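Local coordinates for protein transglutaminase elicitor (Phytophthora sojae, PDB 3TW5) that is a transglutaminase (EC 2.3.2.13) that probably crosslinks proteins through glutamine and lysine side chains and is probably recognised by plant innate immunity, at residues A[127-138]-A[160-168]. The protein carries 1 engineered substitution. Sequence-based numbering, arbitrary orientation.
Engineered in segment 127-138: S128 (natural residue Cys).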
loop_
_atom_site.group_PDB
_atom_site.type_symbol
_atom_site.label_atom_id
_atom_site.label_comp_id
_atom_site.label_asym_id
_atom_site.label_seq_id
_atom_site.Cartn_x
_atom_site.Cartn_y
_atom_site.Cartn_z
ATOM N N ILE A 127 7.896 -3.270 -5.537
ATOM C CA ILE A 127 7.883 -1.922 -4.975
ATOM C C ILE A 127 6.469 -1.456 -4.597
ATOM O O ILE A 127 6.085 -0.312 -4.861
ATOM C CB ILE A 127 8.578 -0.894 -5.915
ATOM C CG1 ILE A 127 7.979 -0.943 -7.326
ATOM C CG2 ILE A 127 10.081 -1.141 -5.958
ATOM C CD1 ILE A 127 8.234 0.301 -8.145
ATOM N N SER A 128 5.703 -2.350 -3.972
ATOM C CA SER A 128 4.355 -2.025 -3.496
ATOM C C SER A 128 4.401 -0.939 -2.425
ATOM O O SER A 128 3.481 -0.127 -2.312
ATOM C CB SER A 128 3.661 -3.272 -2.944
ATOM O OG SER A 128 4.295 -3.732 -1.763
ATOM N N HIS A 129 5.486 -0.943 -1.651
ATOM C CA HIS A 129 5.749 0.060 -0.619
ATOM C C HIS A 129 5.979 1.448 -1.217
ATOM O O HIS A 129 5.866 2.456 -0.520
ATOM C CB HIS A 129 6.977 -0.346 0.193
ATOM C CG HIS A 129 8.221 -0.481 -0.629
ATOM N ND1 HIS A 129 8.631 -1.681 -1.166
ATOM C CD2 HIS A 129 9.135 0.440 -1.020
ATOM C CE1 HIS A 129 9.749 -1.496 -1.848
ATOM N NE2 HIS A 129 10.074 -0.217 -1.776
ATOM N N ALA A 130 6.316 1.482 -2.504
ATOM C CA ALA A 130 6.592 2.725 -3.215
ATOM C C ALA A 130 5.389 3.207 -4.023
ATOM O O ALA A 130 5.125 4.411 -4.091
ATOM C CB ALA A 130 7.799 2.554 -4.110
ATOM N N TRP A 131 4.669 2.268 -4.637
ATOM C CA TRP A 131 3.466 2.580 -5.405
ATOM C C TRP A 131 2.351 3.150 -4.528
ATOM O O TRP A 131 1.711 4.140 -4.895
ATOM C CB TRP A 131 2.970 1.346 -6.169
ATOM C CG TRP A 131 1.486 1.345 -6.410
ATOM C CD1 TRP A 131 0.779 2.215 -7.190
ATOM C CD2 TRP A 131 0.528 0.437 -5.855
ATOM N NE1 TRP A 131 -0.558 1.909 -7.154
ATOM C CE2 TRP A 131 -0.742 0.820 -6.345
ATOM C CE3 TRP A 131 0.617 -0.666 -4.995
ATOM C CZ2 TRP A 131 -1.915 0.138 -6.002
ATOM C CZ3 TRP A 131 -0.551 -1.344 -4.654
ATOM C CH2 TRP A 131 -1.800 -0.939 -5.160
ATOM N N SER A 132 2.127 2.521 -3.374
ATOM C CA SER A 132 1.041 2.903 -2.468
ATOM C C SER A 132 1.047 4.387 -2.072
ATOM O O SER A 132 0.036 5.068 -2.248
ATOM C CB SER A 132 1.027 2.009 -1.228
ATOM O OG SER A 132 0.996 0.643 -1.591
ATOM N N PRO A 133 2.181 4.897 -1.543
ATOM C CA PRO A 133 2.213 6.320 -1.207
ATOM C C PRO A 133 2.126 7.222 -2.436
ATOM O O PRO A 133 1.608 8.332 -2.338
ATOM C CB PRO A 133 3.565 6.489 -0.508
ATOM C CG PRO A 133 4.383 5.350 -0.970
ATOM C CD PRO A 133 3.431 4.223 -1.149
ATOM N N ALA A 134 2.623 6.746 -3.577
ATOM C CA ALA A 134 2.517 7.486 -4.830
ATOM C C ALA A 134 1.062 7.548 -5.288
ATOM O O ALA A 134 0.597 8.590 -5.751
ATOM C CB ALA A 134 3.394 6.868 -5.897
ATOM N N ALA A 135 0.344 6.436 -5.132
ATOM C CA ALA A 135 -1.088 6.384 -5.421
ATOM C C ALA A 135 -1.865 7.437 -4.629
ATOM O O ALA A 135 -2.738 8.115 -5.173
ATOM C CB ALA A 135 -1.630 5.001 -5.141
ATOM N N ILE A 136 -1.523 7.580 -3.351
ATOM C CA ILE A 136 -2.161 8.559 -2.477
ATOM C C ILE A 136 -1.750 9.990 -2.833
ATOM O O ILE A 136 -2.581 10.781 -3.285
ATOM C CB ILE A 136 -1.868 8.269 -0.980
ATOM C CG1 ILE A 136 -2.379 6.877 -0.593
ATOM C CG2 ILE A 136 -2.480 9.351 -0.086
ATOM C CD1 ILE A 136 -1.733 6.297 0.648
ATOM N N LEU A 137 -0.469 10.306 -2.653
ATOM C CA LEU A 137 0.014 11.685 -2.740
ATOM C C LEU A 137 0.028 12.261 -4.148
ATOM O O LEU A 137 -0.148 13.468 -4.325
ATOM C CB LEU A 137 1.415 11.815 -2.126
ATOM C CG LEU A 137 1.607 11.543 -0.632
ATOM C CD1 LEU A 137 3.088 11.524 -0.325
ATOM C CD2 LEU A 137 0.882 12.561 0.250
ATOM N N GLU A 138 0.233 11.402 -5.142
ATOM C CA GLU A 138 0.388 11.855 -6.523
ATOM C C GLU A 138 -0.922 11.775 -7.316
ATOM O O GLU A 138 -1.579 10.732 -7.339
ATOM C CB GLU A 138 1.491 11.050 -7.215
ATOM C CG GLU A 138 2.429 11.874 -8.073
ATOM C CD GLU A 138 3.419 12.686 -7.255
ATOM O OE1 GLU A 138 4.098 12.108 -6.377
ATOM O OE2 GLU A 138 3.525 13.905 -7.500
ATOM N N LEU A 160 7.499 5.174 -13.615
ATOM C CA LEU A 160 8.568 6.112 -13.302
ATOM C C LEU A 160 8.427 6.697 -11.897
ATOM O O LEU A 160 9.379 6.654 -11.115
ATOM C CB LEU A 160 8.649 7.222 -14.356
ATOM C CG LEU A 160 9.030 6.822 -15.786
ATOM C CD1 LEU A 160 9.022 8.041 -16.687
ATOM C CD2 LEU A 160 10.384 6.113 -15.840
ATOM N N VAL A 161 7.241 7.213 -11.574
ATOM C CA VAL A 161 6.992 7.818 -10.261
ATOM C C VAL A 161 7.066 6.793 -9.119
ATOM O O VAL A 161 7.497 7.121 -8.016
ATOM C CB VAL A 161 5.664 8.636 -10.225
ATOM C CG1 VAL A 161 4.444 7.727 -10.228
ATOM C CG2 VAL A 161 5.633 9.567 -9.023
ATOM N N SER A 162 6.672 5.553 -9.394
ATOM C CA SER A 162 6.750 4.494 -8.391
ATOM C C SER A 162 8.195 4.215 -7.986
ATOM O O SER A 162 8.499 4.124 -6.797
ATOM C CB SER A 162 6.071 3.214 -8.886
ATOM O OG SER A 162 4.669 3.384 -8.952
ATOM N N LEU A 163 9.078 4.097 -8.977
ATOM C CA LEU A 163 10.494 3.834 -8.726
ATOM C C LEU A 163 11.191 5.031 -8.076
ATOM O O LEU A 163 12.132 4.855 -7.295
ATOM C CB LEU A 163 11.211 3.430 -10.015
ATOM C CG LEU A 163 12.551 2.708 -9.847
ATOM C CD1 LEU A 163 12.352 1.289 -9.343
ATOM C CD2 LEU A 163 13.331 2.701 -11.143
ATOM N N VAL A 164 10.729 6.239 -8.403
ATOM C CA VAL A 164 11.218 7.451 -7.750
ATOM C C VAL A 164 10.998 7.326 -6.248
ATOM O O VAL A 164 11.935 7.487 -5.467
ATOM C CB VAL A 164 10.531 8.731 -8.292
ATOM C CG1 VAL A 164 10.781 9.924 -7.369
ATOM C CG2 VAL A 164 11.020 9.045 -9.691
ATOM N N TYR A 165 9.767 7.006 -5.858
ATOM C CA TYR A 165 9.398 6.858 -4.450
ATOM C C TYR A 165 10.204 5.782 -3.731
ATOM O O TYR A 165 10.425 5.875 -2.524
ATOM C CB TYR A 165 7.904 6.571 -4.322
ATOM C CG TYR A 165 7.042 7.808 -4.232
ATOM C CD1 TYR A 165 6.324 8.090 -3.073
ATOM C CD2 TYR A 165 6.944 8.694 -5.301
ATOM C CE1 TYR A 165 5.527 9.222 -2.982
ATOM C CE2 TYR A 165 6.151 9.827 -5.219
ATOM C CZ TYR A 165 5.444 10.082 -4.058
ATOM O OH TYR A 165 4.658 11.204 -3.967
ATOM N N ASP A 166 10.641 4.766 -4.470
ATOM C CA ASP A 166 11.518 3.746 -3.910
ATOM C C ASP A 166 12.908 4.316 -3.647
ATOM O O ASP A 166 13.504 4.045 -2.606
ATOM C CB ASP A 166 11.620 2.536 -4.837
ATOM C CG ASP A 166 12.645 1.523 -4.359
ATOM O OD1 ASP A 166 12.352 0.772 -3.408
ATOM O OD2 ASP A 166 13.749 1.480 -4.939
ATOM N N GLY A 167 13.412 5.103 -4.593
ATOM C CA GLY A 167 14.766 5.639 -4.516
ATOM C C GLY A 167 14.920 6.819 -3.578
ATOM O O GLY A 167 15.996 7.044 -3.024
ATOM N N ALA A 168 13.843 7.575 -3.401
ATOM C CA ALA A 168 13.867 8.761 -2.560
ATOM C C ALA A 168 13.457 8.447 -1.127
ATOM O O ALA A 168 12.762 7.461 -0.865
ATOM C CB ALA A 168 12.968 9.840 -3.144
#
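Helix 128-137 packs across the 160-167 part of helix 154-167, axes 7.7 Å apart at closest approach and crossing at 113°, the CA atoms of W131 and S162 lying 4.8 Å apart. The small A130 lets the backbones come this near, its methyl resting against the carbonyl of S162 and the backbone N of D166. Further along, Y165 is a knob in the hole formed by A130, P133, A134 and L137. The methyl of A134 makes a CH-pi contact over the ring centre, CB 3.9 Å from the centroid and 6° off its normal, while the phenol OH of Y165 donates to OE1 of E138 at 2.6 Å. A bend at chi2 brings that carboxylate to the ring edge; its OE2 is bound by Y352 of helix 352-364. Helix 128-137 opens on S128, engineered from the natural cysteine, which is consistent with the nucleophile helix of papain-like clan CA enzymes. The next residue, H129, donates from NE2 to D166 OD1 (3.0 Å, 167°), the acceptor in the imidazole plane and using its anti lone pair; D166 OD2 is hydrogen-bonded to N83 ND2. Nearby, I127 lays CD1 against S162 CB at 3.7 Å.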